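PDB 6A8M: FACT complex subunit SPT16 from Ashbya gossypii, which probably works with POB3 as a histone chaperone that reorganises nucleosomes during transcription, replication and repair, represented here by its N-terminal, M24 peptidase-like part. Local coordinates for residues K48-H53 against D138-K143; G129-L134 against N162-S167; L65-K70 against E119-R124; V251-W256 against R294-C299; L33-G38 against G133-D138. All blocks are in the same frame, centred on the assembly; numbering follows the deposited sequence.

Contact 1 (K48-H53 against D138-K143); sequences KTTILH and DSYQGK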
# COMPACT_ATOMS: atom_id res chain seq x y z
N LYS A 48 -0.12 2.31 -10.76
CA LYS A 48 -1.40 2.98 -10.56
C LYS A 48 -2.51 2.27 -11.30
O LYS A 48 -3.65 2.20 -10.81
CB LYS A 48 -1.31 4.44 -10.99
CG LYS A 48 -0.26 5.21 -10.23
CD LYS A 48 -0.55 5.27 -8.75
CE LYS A 48 0.66 5.87 -7.99
NZ LYS A 48 1.13 7.17 -8.56
N THR A 49 -2.22 1.75 -12.49
CA THR A 49 -3.28 1.11 -13.26
C THR A 49 -3.72 -0.19 -12.61
O THR A 49 -4.92 -0.49 -12.56
CB THR A 49 -2.82 0.88 -14.70
OG1 THR A 49 -2.47 2.14 -15.27
CG2 THR A 49 -3.93 0.27 -15.50
N THR A 50 -2.76 -0.95 -12.08
CA THR A 50 -3.09 -2.16 -11.33
C THR A 50 -3.89 -1.83 -10.08
O THR A 50 -4.87 -2.51 -9.76
CB THR A 50 -1.82 -2.92 -10.97
OG1 THR A 50 -1.15 -3.31 -12.17
CG2 THR A 50 -2.15 -4.17 -10.11
N ILE A 51 -3.48 -0.78 -9.35
CA ILE A 51 -4.25 -0.36 -8.19
C ILE A 51 -5.67 -0.01 -8.61
O ILE A 51 -6.65 -0.44 -7.98
CB ILE A 51 -3.56 0.82 -7.48
CG1 ILE A 51 -2.21 0.37 -6.92
CG2 ILE A 51 -4.43 1.36 -6.35
CD1 ILE A 51 -1.35 1.55 -6.45
N LEU A 52 -5.81 0.75 -9.70
CA LEU A 52 -7.13 1.14 -10.18
C LEU A 52 -7.99 -0.09 -10.47
O LEU A 52 -9.17 -0.14 -10.09
CB LEU A 52 -6.99 2.01 -11.43
CG LEU A 52 -8.33 2.48 -12.03
CD1 LEU A 52 -9.03 3.49 -11.13
CD2 LEU A 52 -8.00 3.08 -13.37
N HIS A 53 -7.41 -1.13 -11.10
CA HIS A 53 -8.17 -2.35 -11.34
C HIS A 53 -8.60 -2.99 -10.03
O HIS A 53 -9.75 -3.41 -9.88
CB HIS A 53 -7.36 -3.36 -12.15
CG HIS A 53 -7.30 -3.03 -13.61
ND1 HIS A 53 -7.28 -3.99 -14.58
CD2 HIS A 53 -7.26 -1.84 -14.25
CE1 HIS A 53 -7.24 -3.41 -15.77
NE2 HIS A 53 -7.21 -2.10 -15.59
N ASP A 138 3.54 4.34 -15.28
CA ASP A 138 3.34 2.89 -15.34
C ASP A 138 4.02 2.28 -16.56
O ASP A 138 4.16 2.90 -17.62
CB ASP A 138 1.85 2.55 -15.40
CG ASP A 138 1.13 2.81 -14.08
OD1 ASP A 138 1.72 3.38 -13.14
OD2 ASP A 138 -0.05 2.42 -14.01
N SER A 139 4.40 1.01 -16.42
CA SER A 139 5.04 0.30 -17.52
C SER A 139 4.54 -1.13 -17.55
O SER A 139 4.57 -1.81 -16.51
CB SER A 139 6.57 0.34 -17.39
OG SER A 139 7.18 -0.48 -18.38
N TYR A 140 4.08 -1.57 -18.71
CA TYR A 140 3.66 -2.95 -18.93
C TYR A 140 4.21 -3.45 -20.26
O TYR A 140 4.54 -2.67 -21.16
CB TYR A 140 2.12 -3.10 -18.92
CG TYR A 140 1.45 -2.68 -17.63
CD1 TYR A 140 1.02 -1.36 -17.43
CD2 TYR A 140 1.23 -3.60 -16.61
CE1 TYR A 140 0.39 -0.97 -16.25
CE2 TYR A 140 0.60 -3.22 -15.42
CZ TYR A 140 0.18 -1.91 -15.25
OH TYR A 140 -0.43 -1.55 -14.08
N GLN A 141 4.31 -4.78 -20.38
CA GLN A 141 4.78 -5.42 -21.60
C GLN A 141 3.62 -6.01 -22.38
O GLN A 141 2.47 -6.04 -21.91
CB GLN A 141 5.79 -6.53 -21.28
CG GLN A 141 6.90 -6.12 -20.34
CD GLN A 141 7.89 -5.19 -21.00
OE1 GLN A 141 8.11 -5.25 -22.21
NE2 GLN A 141 8.51 -4.32 -20.20
N GLY A 142 3.92 -6.48 -23.58
CA GLY A 142 2.96 -7.25 -24.32
C GLY A 142 2.51 -6.55 -25.60
O GLY A 142 2.63 -5.33 -25.76
N LYS A 143 1.97 -7.36 -26.51
CA LYS A 143 1.54 -6.89 -27.82
C LYS A 143 0.45 -5.83 -27.70
O LYS A 143 0.45 -4.83 -28.43
CB LYS A 143 1.06 -8.10 -28.63
CG LYS A 143 0.94 -7.90 -30.11
CD LYS A 143 0.51 -9.19 -30.83
CE LYS A 143 1.54 -10.32 -30.74
NZ LYS A 143 2.75 -10.15 -31.58

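Contact 2 (G129-L134 against N162-S167); sequences GSAVGL and NGVDVS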
# COMPACT_ATOMS: atom_id res chain seq x y z
N GLY A 129 -11.41 16.44 -25.40
CA GLY A 129 -10.50 17.53 -25.10
C GLY A 129 -9.05 17.13 -25.31
O GLY A 129 -8.72 15.97 -25.55
N SER A 130 -8.18 18.14 -25.20
CA SER A 130 -6.77 17.91 -25.49
C SER A 130 -6.01 17.38 -24.28
O SER A 130 -4.98 16.72 -24.45
CB SER A 130 -6.11 19.20 -26.00
OG SER A 130 -6.31 20.27 -25.11
N ALA A 131 -6.48 17.66 -23.07
CA ALA A 131 -5.84 17.16 -21.86
C ALA A 131 -6.41 15.78 -21.53
O ALA A 131 -7.62 15.64 -21.30
CB ALA A 131 -6.06 18.11 -20.68
N VAL A 132 -5.52 14.79 -21.46
CA VAL A 132 -5.89 13.40 -21.21
C VAL A 132 -5.18 12.93 -19.95
O VAL A 132 -3.95 13.00 -19.87
CB VAL A 132 -5.51 12.50 -22.40
CG1 VAL A 132 -6.18 11.15 -22.28
CG2 VAL A 132 -5.88 13.18 -23.72
N GLY A 133 -5.94 12.42 -18.99
CA GLY A 133 -5.37 11.94 -17.74
C GLY A 133 -4.80 10.55 -17.94
O GLY A 133 -5.46 9.66 -18.48
N LEU A 134 -3.55 10.36 -17.52
CA LEU A 134 -2.82 9.12 -17.74
C LEU A 134 -2.04 8.75 -16.49
O LEU A 134 -1.70 9.62 -15.68
CB LEU A 134 -1.83 9.26 -18.90
CG LEU A 134 -2.38 9.63 -20.28
CD1 LEU A 134 -1.22 9.85 -21.21
CD2 LEU A 134 -3.26 8.51 -20.78
N ASN A 162 -2.13 16.67 -24.69
CA ASN A 162 -1.15 16.68 -23.61
C ASN A 162 -1.57 15.65 -22.57
O ASN A 162 -2.67 15.74 -22.01
CB ASN A 162 -0.98 18.07 -22.98
CG ASN A 162 -2.30 18.72 -22.58
OD1 ASN A 162 -3.11 19.09 -23.43
ND2 ASN A 162 -2.49 18.92 -21.28
N GLY A 163 -0.71 14.67 -22.34
CA GLY A 163 -0.92 13.74 -21.25
C GLY A 163 -0.71 14.40 -19.90
O GLY A 163 0.23 15.18 -19.70
N VAL A 164 -1.59 14.09 -18.96
CA VAL A 164 -1.60 14.73 -17.66
C VAL A 164 -1.52 13.63 -16.61
O VAL A 164 -2.39 12.77 -16.56
CB VAL A 164 -2.87 15.57 -17.46
CG1 VAL A 164 -2.99 16.01 -16.02
CG2 VAL A 164 -2.87 16.79 -18.42
N ASP A 165 -0.47 13.65 -15.78
CA ASP A 165 -0.39 12.61 -14.77
C ASP A 165 -1.47 12.80 -13.71
O ASP A 165 -1.74 13.93 -13.28
CB ASP A 165 0.97 12.59 -14.09
CG ASP A 165 1.12 11.37 -13.20
OD1 ASP A 165 1.41 10.28 -13.74
OD2 ASP A 165 0.89 11.51 -11.98
N VAL A 166 -2.08 11.70 -13.28
CA VAL A 166 -3.20 11.83 -12.36
C VAL A 166 -2.90 11.15 -11.02
O VAL A 166 -3.82 10.79 -10.29
CB VAL A 166 -4.50 11.27 -12.99
CG1 VAL A 166 -4.88 12.07 -14.21
CG2 VAL A 166 -4.34 9.78 -13.36
N SER A 167 -1.61 11.02 -10.66
CA SER A 167 -1.28 10.34 -9.40
C SER A 167 -1.91 11.03 -8.19
O SER A 167 -2.47 10.36 -7.32
CB SER A 167 0.23 10.26 -9.21
OG SER A 167 0.77 9.22 -10.01

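Contact 3 (L65-K70 against E119-R124); sequences LIAVFK and EDLVER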
# COMPACT_ATOMS: atom_id res chain seq x y z
N LEU A 65 -7.95 -2.17 -21.56
CA LEU A 65 -7.95 -0.72 -21.54
C LEU A 65 -9.25 -0.23 -20.92
O LEU A 65 -10.34 -0.73 -21.23
CB LEU A 65 -7.79 -0.17 -22.96
CG LEU A 65 -7.70 1.35 -23.10
CD1 LEU A 65 -6.92 1.69 -24.38
CD2 LEU A 65 -9.06 1.99 -23.14
N ILE A 66 -9.15 0.78 -20.06
CA ILE A 66 -10.30 1.44 -19.48
C ILE A 66 -10.14 2.94 -19.73
O ILE A 66 -9.12 3.52 -19.34
CB ILE A 66 -10.41 1.17 -17.97
CG1 ILE A 66 -10.45 -0.33 -17.69
CG2 ILE A 66 -11.61 1.94 -17.37
CD1 ILE A 66 -10.37 -0.70 -16.18
N ALA A 67 -11.13 3.55 -20.36
CA ALA A 67 -11.14 4.99 -20.57
C ALA A 67 -12.40 5.56 -19.95
O ALA A 67 -13.47 4.96 -20.04
CB ALA A 67 -11.06 5.35 -22.05
N VAL A 68 -12.27 6.73 -19.32
CA VAL A 68 -13.36 7.33 -18.56
C VAL A 68 -13.66 8.72 -19.11
O VAL A 68 -12.74 9.48 -19.42
CB VAL A 68 -13.04 7.43 -17.05
CG1 VAL A 68 -14.28 7.84 -16.31
CG2 VAL A 68 -12.49 6.07 -16.50
N PHE A 69 -14.96 9.03 -19.23
CA PHE A 69 -15.45 10.30 -19.76
C PHE A 69 -16.59 10.79 -18.87
O PHE A 69 -17.11 10.05 -18.04
CB PHE A 69 -15.95 10.16 -21.20
CG PHE A 69 -14.99 9.46 -22.12
CD1 PHE A 69 -14.96 8.08 -22.21
CD2 PHE A 69 -14.13 10.20 -22.92
CE1 PHE A 69 -14.07 7.45 -23.05
CE2 PHE A 69 -13.25 9.57 -23.76
CZ PHE A 69 -13.21 8.20 -23.83
N LYS A 70 -17.01 12.05 -19.09
CA LYS A 70 -18.19 12.54 -18.37
C LYS A 70 -19.40 11.64 -18.59
O LYS A 70 -20.12 11.31 -17.63
CB LYS A 70 -18.53 13.97 -18.82
CG LYS A 70 -19.91 14.44 -18.28
CD LYS A 70 -20.26 15.88 -18.63
CE LYS A 70 -21.71 16.16 -18.16
NZ LYS A 70 -22.18 17.57 -18.27
N GLU A 119 -7.88 3.20 -32.39
CA GLU A 119 -8.10 4.38 -33.22
C GLU A 119 -9.47 4.99 -32.93
O GLU A 119 -9.60 6.21 -32.78
CB GLU A 119 -7.95 4.02 -34.70
CG GLU A 119 -6.50 3.74 -35.09
CD GLU A 119 -6.35 2.99 -36.40
OE1 GLU A 119 -7.36 2.55 -36.98
OE2 GLU A 119 -5.19 2.86 -36.86
N ASP A 120 -10.52 4.14 -32.87
CA ASP A 120 -11.85 4.58 -32.44
C ASP A 120 -11.79 5.31 -31.10
O ASP A 120 -12.40 6.38 -30.93
CB ASP A 120 -12.79 3.39 -32.29
CG ASP A 120 -13.11 2.71 -33.59
OD1 ASP A 120 -12.72 3.24 -34.66
OD2 ASP A 120 -13.74 1.63 -33.52
N LEU A 121 -11.07 4.74 -30.13
CA LEU A 121 -11.02 5.35 -28.81
C LEU A 121 -10.32 6.71 -28.85
O LEU A 121 -10.78 7.66 -28.21
CB LEU A 121 -10.33 4.41 -27.83
CG LEU A 121 -10.20 5.07 -26.45
CD1 LEU A 121 -11.56 5.14 -25.75
CD2 LEU A 121 -9.19 4.38 -25.63
N VAL A 122 -9.23 6.82 -29.61
CA VAL A 122 -8.56 8.11 -29.78
C VAL A 122 -9.53 9.16 -30.34
O VAL A 122 -9.47 10.34 -29.95
CB VAL A 122 -7.30 7.95 -30.66
CG1 VAL A 122 -7.05 9.19 -31.47
CG2 VAL A 122 -6.11 7.63 -29.77
N GLU A 123 -10.44 8.77 -31.23
CA GLU A 123 -11.44 9.72 -31.72
C GLU A 123 -12.30 10.25 -30.58
O GLU A 123 -12.55 11.46 -30.47
CB GLU A 123 -12.32 9.08 -32.80
CG GLU A 123 -11.59 8.69 -34.09
CD GLU A 123 -10.89 9.86 -34.77
OE1 GLU A 123 -11.59 10.72 -35.37
OE2 GLU A 123 -9.65 9.92 -34.71
N ARG A 124 -12.76 9.36 -29.70
CA ARG A 124 -13.56 9.82 -28.57
C ARG A 124 -12.73 10.69 -27.62
O ARG A 124 -13.23 11.69 -27.10
CB ARG A 124 -14.18 8.62 -27.85
CG ARG A 124 -15.33 9.00 -26.94
CD ARG A 124 -16.05 7.78 -26.39
NE ARG A 124 -16.50 6.86 -27.44
CZ ARG A 124 -17.44 5.94 -27.26
NH1 ARG A 124 -18.03 5.82 -26.08
NH2 ARG A 124 -17.79 5.14 -28.27

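Contact 4 (V251-W256 against R294-C299); sequences VNYLDW and RYKNYC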
# COMPACT_ATOMS: atom_id res chain seq x y z
N VAL A 251 -7.48 -18.26 2.04
CA VAL A 251 -6.02 -18.30 2.09
C VAL A 251 -5.41 -17.84 0.77
O VAL A 251 -4.26 -17.36 0.75
CB VAL A 251 -5.50 -19.71 2.45
CG1 VAL A 251 -5.94 -20.13 3.86
CG2 VAL A 251 -5.96 -20.71 1.40
N ASN A 252 -6.14 -17.98 -0.33
CA ASN A 252 -5.62 -17.64 -1.65
C ASN A 252 -5.45 -16.15 -1.87
O ASN A 252 -4.81 -15.75 -2.84
CB ASN A 252 -6.53 -18.19 -2.75
CG ASN A 252 -6.43 -19.69 -2.89
OD1 ASN A 252 -5.43 -20.30 -2.53
ND2 ASN A 252 -7.49 -20.30 -3.43
N TYR A 253 -6.01 -15.31 -0.99
CA TYR A 253 -5.88 -13.86 -1.13
C TYR A 253 -4.93 -13.24 -0.11
O TYR A 253 -4.92 -12.01 0.04
CB TYR A 253 -7.25 -13.20 -1.01
CG TYR A 253 -8.19 -13.54 -2.14
CD1 TYR A 253 -8.15 -12.84 -3.33
CD2 TYR A 253 -9.13 -14.54 -1.99
CE1 TYR A 253 -9.03 -13.13 -4.36
CE2 TYR A 253 -10.01 -14.85 -3.02
CZ TYR A 253 -9.95 -14.15 -4.20
OH TYR A 253 -10.83 -14.46 -5.22
N LEU A 254 -4.17 -14.05 0.62
CA LEU A 254 -3.16 -13.54 1.55
C LEU A 254 -1.79 -13.61 0.87
O LEU A 254 -1.44 -14.64 0.27
CB LEU A 254 -3.16 -14.35 2.84
CG LEU A 254 -2.41 -13.70 4.00
CD1 LEU A 254 -3.32 -12.71 4.70
CD2 LEU A 254 -1.89 -14.75 4.97
N ASP A 255 -1.02 -12.52 0.97
CA ASP A 255 0.32 -12.48 0.38
C ASP A 255 1.18 -11.50 1.20
O ASP A 255 0.69 -10.81 2.09
CB ASP A 255 0.24 -12.07 -1.10
CG ASP A 255 1.49 -12.44 -1.91
OD1 ASP A 255 2.43 -13.04 -1.36
OD2 ASP A 255 1.51 -12.11 -3.12
N TRP A 256 2.46 -11.44 0.88
CA TRP A 256 3.31 -10.40 1.46
C TRP A 256 3.11 -9.08 0.73
O TRP A 256 2.95 -9.04 -0.49
CB TRP A 256 4.79 -10.79 1.35
CG TRP A 256 5.19 -11.89 2.27
CD1 TRP A 256 5.53 -13.18 1.92
CD2 TRP A 256 5.31 -11.82 3.69
NE1 TRP A 256 5.85 -13.89 3.04
CE2 TRP A 256 5.71 -13.10 4.14
CE3 TRP A 256 5.10 -10.81 4.64
CZ2 TRP A 256 5.92 -13.38 5.49
CZ3 TRP A 256 5.30 -11.10 5.97
CH2 TRP A 256 5.72 -12.37 6.39
N ARG A 294 -0.62 -8.44 2.67
CA ARG A 294 -1.76 -7.99 1.90
C ARG A 294 -2.87 -9.03 2.05
O ARG A 294 -2.62 -10.23 1.98
CB ARG A 294 -1.45 -7.81 0.39
CG ARG A 294 -0.33 -6.82 0.06
CD ARG A 294 -0.34 -6.47 -1.45
NE ARG A 294 -0.39 -7.67 -2.29
CZ ARG A 294 0.64 -8.19 -2.96
NH1 ARG A 294 1.83 -7.61 -2.93
NH2 ARG A 294 0.46 -9.29 -3.69
N TYR A 295 -4.09 -8.56 2.28
CA TYR A 295 -5.26 -9.43 2.18
C TYR A 295 -6.23 -8.81 1.20
O TYR A 295 -6.69 -7.68 1.40
CB TYR A 295 -5.94 -9.65 3.52
CG TYR A 295 -7.06 -10.61 3.34
CD1 TYR A 295 -6.80 -11.95 3.03
CD2 TYR A 295 -8.37 -10.21 3.47
CE1 TYR A 295 -7.85 -12.84 2.85
CE2 TYR A 295 -9.42 -11.11 3.30
CZ TYR A 295 -9.15 -12.42 2.98
OH TYR A 295 -10.19 -13.32 2.82
N LYS A 296 -6.59 -9.58 0.17
CA LYS A 296 -7.39 -9.07 -0.95
C LYS A 296 -6.87 -7.71 -1.40
O LYS A 296 -7.65 -6.78 -1.66
CB LYS A 296 -8.87 -9.02 -0.60
CG LYS A 296 -9.45 -10.41 -0.44
CD LYS A 296 -10.97 -10.38 -0.21
CE LYS A 296 -11.74 -10.25 -1.52
NZ LYS A 296 -13.15 -10.74 -1.36
N ASN A 297 -5.55 -7.62 -1.50
CA ASN A 297 -4.74 -6.51 -2.02
C ASN A 297 -4.60 -5.35 -1.03
O ASN A 297 -3.89 -4.39 -1.36
CB ASN A 297 -5.25 -5.97 -3.37
CG ASN A 297 -5.41 -7.08 -4.42
OD1 ASN A 297 -6.48 -7.27 -4.99
ND2 ASN A 297 -4.34 -7.82 -4.63
N TYR A 298 -5.20 -5.42 0.16
CA TYR A 298 -5.09 -4.33 1.14
C TYR A 298 -3.87 -4.55 2.04
O TYR A 298 -3.79 -5.56 2.74
CB TYR A 298 -6.40 -4.21 1.94
CG TYR A 298 -7.42 -3.59 1.04
CD1 TYR A 298 -8.22 -4.38 0.20
CD2 TYR A 298 -7.53 -2.21 0.95
CE1 TYR A 298 -9.09 -3.78 -0.70
CE2 TYR A 298 -8.45 -1.62 0.08
CZ TYR A 298 -9.19 -2.41 -0.75
OH TYR A 298 -10.03 -1.79 -1.65
N CYS A 299 -2.94 -3.59 2.01
CA CYS A 299 -1.67 -3.67 2.73
C CYS A 299 -1.78 -3.26 4.19
O CYS A 299 -2.52 -2.34 4.54
CB CYS A 299 -0.63 -2.77 2.08
SG CYS A 299 -0.26 -3.19 0.37
O HOH W 1 -3.63 -9.86 -1.23

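Contact 5 (L33-G38 against G133-D138); sequences LVFILG and GLATKD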
# COMPACT_ATOMS: atom_id res chain seq x y z
N LEU A 33 -9.87 10.17 -19.21
CA LEU A 33 -8.82 9.36 -18.61
C LEU A 33 -8.62 8.13 -19.49
O LEU A 33 -9.60 7.58 -20.00
CB LEU A 33 -9.19 8.90 -17.20
CG LEU A 33 -9.59 9.97 -16.19
CD1 LEU A 33 -9.91 9.34 -14.86
CD2 LEU A 33 -8.44 10.99 -16.06
N VAL A 34 -7.37 7.69 -19.65
CA VAL A 34 -7.09 6.41 -20.31
C VAL A 34 -6.07 5.63 -19.48
O VAL A 34 -4.97 6.13 -19.20
CB VAL A 34 -6.56 6.59 -21.75
CG1 VAL A 34 -6.36 5.22 -22.38
CG2 VAL A 34 -7.54 7.45 -22.60
N PHE A 35 -6.42 4.38 -19.13
CA PHE A 35 -5.55 3.48 -18.39
C PHE A 35 -5.40 2.19 -19.18
O PHE A 35 -6.41 1.60 -19.59
CB PHE A 35 -6.11 3.17 -16.99
CG PHE A 35 -6.36 4.41 -16.18
CD1 PHE A 35 -5.32 5.00 -15.49
CD2 PHE A 35 -7.61 4.98 -16.12
CE1 PHE A 35 -5.52 6.14 -14.74
CE2 PHE A 35 -7.83 6.14 -15.37
CZ PHE A 35 -6.77 6.72 -14.68
N ILE A 36 -4.16 1.73 -19.37
CA ILE A 36 -3.89 0.57 -20.22
C ILE A 36 -3.08 -0.42 -19.42
O ILE A 36 -1.95 -0.12 -19.01
CB ILE A 36 -3.15 0.95 -21.52
CG1 ILE A 36 -3.70 2.25 -22.11
CG2 ILE A 36 -3.24 -0.20 -22.52
CD1 ILE A 36 -3.00 3.49 -21.61
N LEU A 37 -3.62 -1.61 -19.22
CA LEU A 37 -2.93 -2.66 -18.50
C LEU A 37 -2.46 -3.68 -19.52
O LEU A 37 -3.28 -4.22 -20.27
CB LEU A 37 -3.84 -3.30 -17.44
CG LEU A 37 -3.09 -3.71 -16.16
CD1 LEU A 37 -4.05 -3.84 -15.02
CD2 LEU A 37 -2.26 -4.99 -16.36
N GLY A 38 -1.16 -3.93 -19.58
CA GLY A 38 -0.67 -4.94 -20.49
C GLY A 38 -0.60 -6.30 -19.83
O GLY A 38 -1.56 -6.72 -19.17
N GLY A 133 -5.94 12.42 -18.99
CA GLY A 133 -5.37 11.94 -17.74
C GLY A 133 -4.80 10.55 -17.94
O GLY A 133 -5.46 9.66 -18.48
N LEU A 134 -3.55 10.36 -17.52
CA LEU A 134 -2.82 9.12 -17.74
C LEU A 134 -2.04 8.75 -16.49
O LEU A 134 -1.70 9.62 -15.68
CB LEU A 134 -1.83 9.26 -18.90
CG LEU A 134 -2.38 9.63 -20.28
CD1 LEU A 134 -1.22 9.85 -21.21
CD2 LEU A 134 -3.26 8.51 -20.78
N ALA A 135 -1.78 7.45 -16.33
CA ALA A 135 -0.82 6.97 -15.33
C ALA A 135 0.55 6.98 -16.00
O ALA A 135 0.99 6.00 -16.60
CB ALA A 135 -1.23 5.59 -14.82
N THR A 136 1.23 8.14 -15.91
CA THR A 136 2.35 8.40 -16.81
C THR A 136 3.58 7.57 -16.47
O THR A 136 4.41 7.34 -17.35
CB THR A 136 2.71 9.90 -16.82
OG1 THR A 136 3.02 10.36 -15.50
CG2 THR A 136 1.54 10.73 -17.36
N LYS A 137 3.68 7.08 -15.24
CA LYS A 137 4.87 6.35 -14.82
C LYS A 137 4.72 4.84 -14.93
O LYS A 137 5.70 4.12 -14.71
CB LYS A 137 5.23 6.71 -13.38
CG LYS A 137 5.31 8.22 -13.15
CD LYS A 137 6.29 8.86 -14.12
CE LYS A 137 6.22 10.38 -14.03
NZ LYS A 137 6.19 10.82 -12.62
N ASP A 138 3.54 4.34 -15.28
CA ASP A 138 3.34 2.89 -15.34
C ASP A 138 4.02 2.28 -16.56
O ASP A 138 4.16 2.90 -17.62
CB ASP A 138 1.85 2.55 -15.40
CG ASP A 138 1.13 2.81 -14.08
OD1 ASP A 138 1.72 3.38 -13.14
OD2 ASP A 138 -0.05 2.42 -14.01
O HOH W 2 -2.40 5.64 -18.59

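Contact 1 (K48-H53 against D138-K143)
Thr49 meets both Asp138 and Tyr140, and its side chain ties the start of helix 48-57 to the loop that holds them. Its CB lies 3.2 Å from Asp138 OD2 and 3.5 Å from Tyr140 OH. With OG1 beside the backbone N and anti to the carbonyl carbon (chi1 -59°), the hydroxyl donates to Asp138 OD2 at 2.7 Å, arriving on the anti side, 20° out of the carboxylate plane. CG2, the other branch, lies 4.2 Å from Tyr140 OH. The same OD2 also takes Thr49 N at 2.7 Å through its syn lone pair, and OD1 receives Lys48 N at 3.2 Å. One carboxylate thus gathers two amides of the first helical turn and a hydroxyl, a placement that may be stabilised by the positive end of the helix dipole. Tyr140 OH donates to Thr50 OG1 at 2.7 Å, with OG1 in the plane of the ring at its edge; Thr50 OG1 is also bonded to Glu60. The loop bearing Asp138 and Tyr140 leads from strand 131-134 to helix 143-158, while strand 32-37 lies against both partners, Phe35 touching Thr49 and Leu37 touching Tyr140.

Contact 2 (G129-L134 against N162-S167)
Gly133 and Val166 make the close-packed end of this pair of parallel strands. Val166 holds CG1 anti to its carbonyl carbon (chi1 -63°), and that methyl packs directly on the glycine backbone, 3.6 Å from Gly133 CA. Along the strands the backbones pair in parallel register: Val164 N bonds to Val132 O at 2.8 Å, Leu134 N to Val164 O at 2.8 Å, and Val166 N reaches Leu134 O at a longer 3.2 Å. The opposite end is looser and solvent-facing. There Ser130 and Asn162 are exposed, joined by Asn162 N to Ser130 O at 2.9 Å, and Ala131 CB touches Val164 CG2 only at 4.1 Å. On the other face Leu134 lays CD1 3.9 Å from the CA of Gly163, itself exposed. At the end of the strand, Asp165 OD2 accepts Ser167 N at 2.9 Å from above the carboxylate plane, an Asx turn at the entry to helix 167-174, while Asp165 OD1 lies unusually close to Thr136 OG1, probably a hydrogen bond. Helix 143-158 connects the two strands and sends Trp152 against Val132 and Leu134, which makes the unit a beta-alpha-beta crossover ending at the edge strand 162-165 of the N-terminal lobe sheet.

Contact 3 (L65-K70 against E119-R124)
The ring of Phe69 is met over one face by the aliphatic part of Arg124 and at its edge, in plane, by Leu121 CD1. This is helix-on-sheet packing in the alpha/beta N-terminal lobe, whose family is related to the N-terminal domains of aminopeptidase P-like enzymes: helix 113-128 lies against residues 65-69 through Leu65, Ala67 and Phe69, while Ile66 turns away. Arg124 CD stands 4.1 Å from the Phe69 ring centroid and 21° off the normal, a CH-pi contact displaced toward the rim, and Arg124 CG is 3.8 Å from Phe69 CE2. The arginine chain crosses the aromatic side chain at about a right angle. Its guanidinium is inclined 46° to the ring plane, and NH1 forms a salt bridge to Glu103 on edge strand 101-106. Leu121 reaches in with CG anti to the backbone N (chi1 177°) and splits its two methyls. CD1 meets Phe69 CZ at 4.0 Å and Ala67 CB at 3.7 Å. Trp148 of helix 143-158 touches both leucines. The other methyl goes tip to tip with Leu65, a tight approach in which Leu65 CD2 and Leu121 CD2 are 3.5 Å apart.

Contact 4 (V251-W256 against R294-C299)
Asp255 and Arg294 pair through both backbone and side chains. Arg294 N donates almost straight (175°) to Asp255 O at 2.8 Å, and Asp255 N returns a bond to Arg294 O at 3.0 Å. Their side chains run side by side in the same direction, and Asp255 OD2 forms a salt bridge to Arg294 NH2 at 3.1 Å with carboxylate and guanidinium planes 79° apart. The other carboxylate oxygen, Asp255 OD1, takes a weak bond from Trp256 N at 2.8 Å. Trp256 O sits over one face of the guanidinium, 3.0 Å from Arg294 NH1 but at an angle too poor for a hydrogen bond; that NH1 has a weak bond to Tyr46. Strand 254-256 pairs antiparallel with strand 285-295, which forms a hairpin with 298-308 whose tip is a type I' turn from Tyr295 to Tyr298, within the domain that has the pita-bread fold of the M24 family. At the turn, Tyr253 O accepts Lys296 N at 3.0 Å and also a hydrogen bond donated by water 1 at 2.8 Å, while the same water accepts from Asn297 N at 3.0 Å. Tyr253 CB packs on Lys296 CG, and the side chains of Leu254 and Tyr295 cross at about a right angle, CD1 meeting CD1. Polar tips are held further out: Tyr253 OH by Tyr59, Tyr295 OH by Asp250 N, and Lys296 NZ by Glu247 and Tyr184.

Contact 5 (L33-G38 against G133-D138)
Leu33 lies over Gly133, and the residues after each alternate to the two sides of the sheet. The pair belongs to the mixed six-stranded sheet of the N-terminal lobe, where strands 32-37 and 131-134 run parallel as neighbours. Leu33 CD2 rests 3.6 Å from Gly133 CA, directly on the glycine backbone. Val34 and Leu134 point to the other face, toward helix 143-158, with Trp148 on Val34 and Trp152 on Leu134. Here Leu134 CD2 reaches the neighbouring strand, 3.9 Å from Val34 CB and only 3.3 Å from Val34 O. Phe35 returns to the Leu33 side; its CG is anti to the carbonyl carbon (chi1 -56°), and the ring offers its edge to Ala135, with CD1 4.2 Å from Ala135 CB. Thr49 and Leu52 of helix 48-57 border that ring. Between residues 33-38 and 133-138 the direct backbone bond is Val34 N to Gly133 O at 3.0 Å, nearly straight at 165°; Gly133 is also bonded to Ser32 of the same neighbouring strand. Further on the chains part, as 131-134 gives way to a type I turn from Ala135 to Asp138. Water 2 spans the gap, donating to Val34 O at 2.7 Å and accepting from Ala135 N at 3.0 Å.

Overall arrangement
Contacts 1, 2, 3 and 5 all belong to the N-terminal lobe; contact 4 alone lies in the M24-like domain and touches none of them. Contacts 2 and 5 share strand 131-134: contact 5 joins it to an inner strand and is buried, whereas contact 2 joins it to an edge strand and is partly exposed, with more backbone bonds. Contact 3 builds on the same sheet through strand 64-68, neighbour of 32-37, and is almost wholly apolar under its helix. Contact 1 is buried yet polar, gripping a helix start, and meets contact 5 at Asp138. Contact 4 combines strand pairing with a salt bridge, charged side chains and water, where a short strand pairs beside a hairpin tip, partly buried.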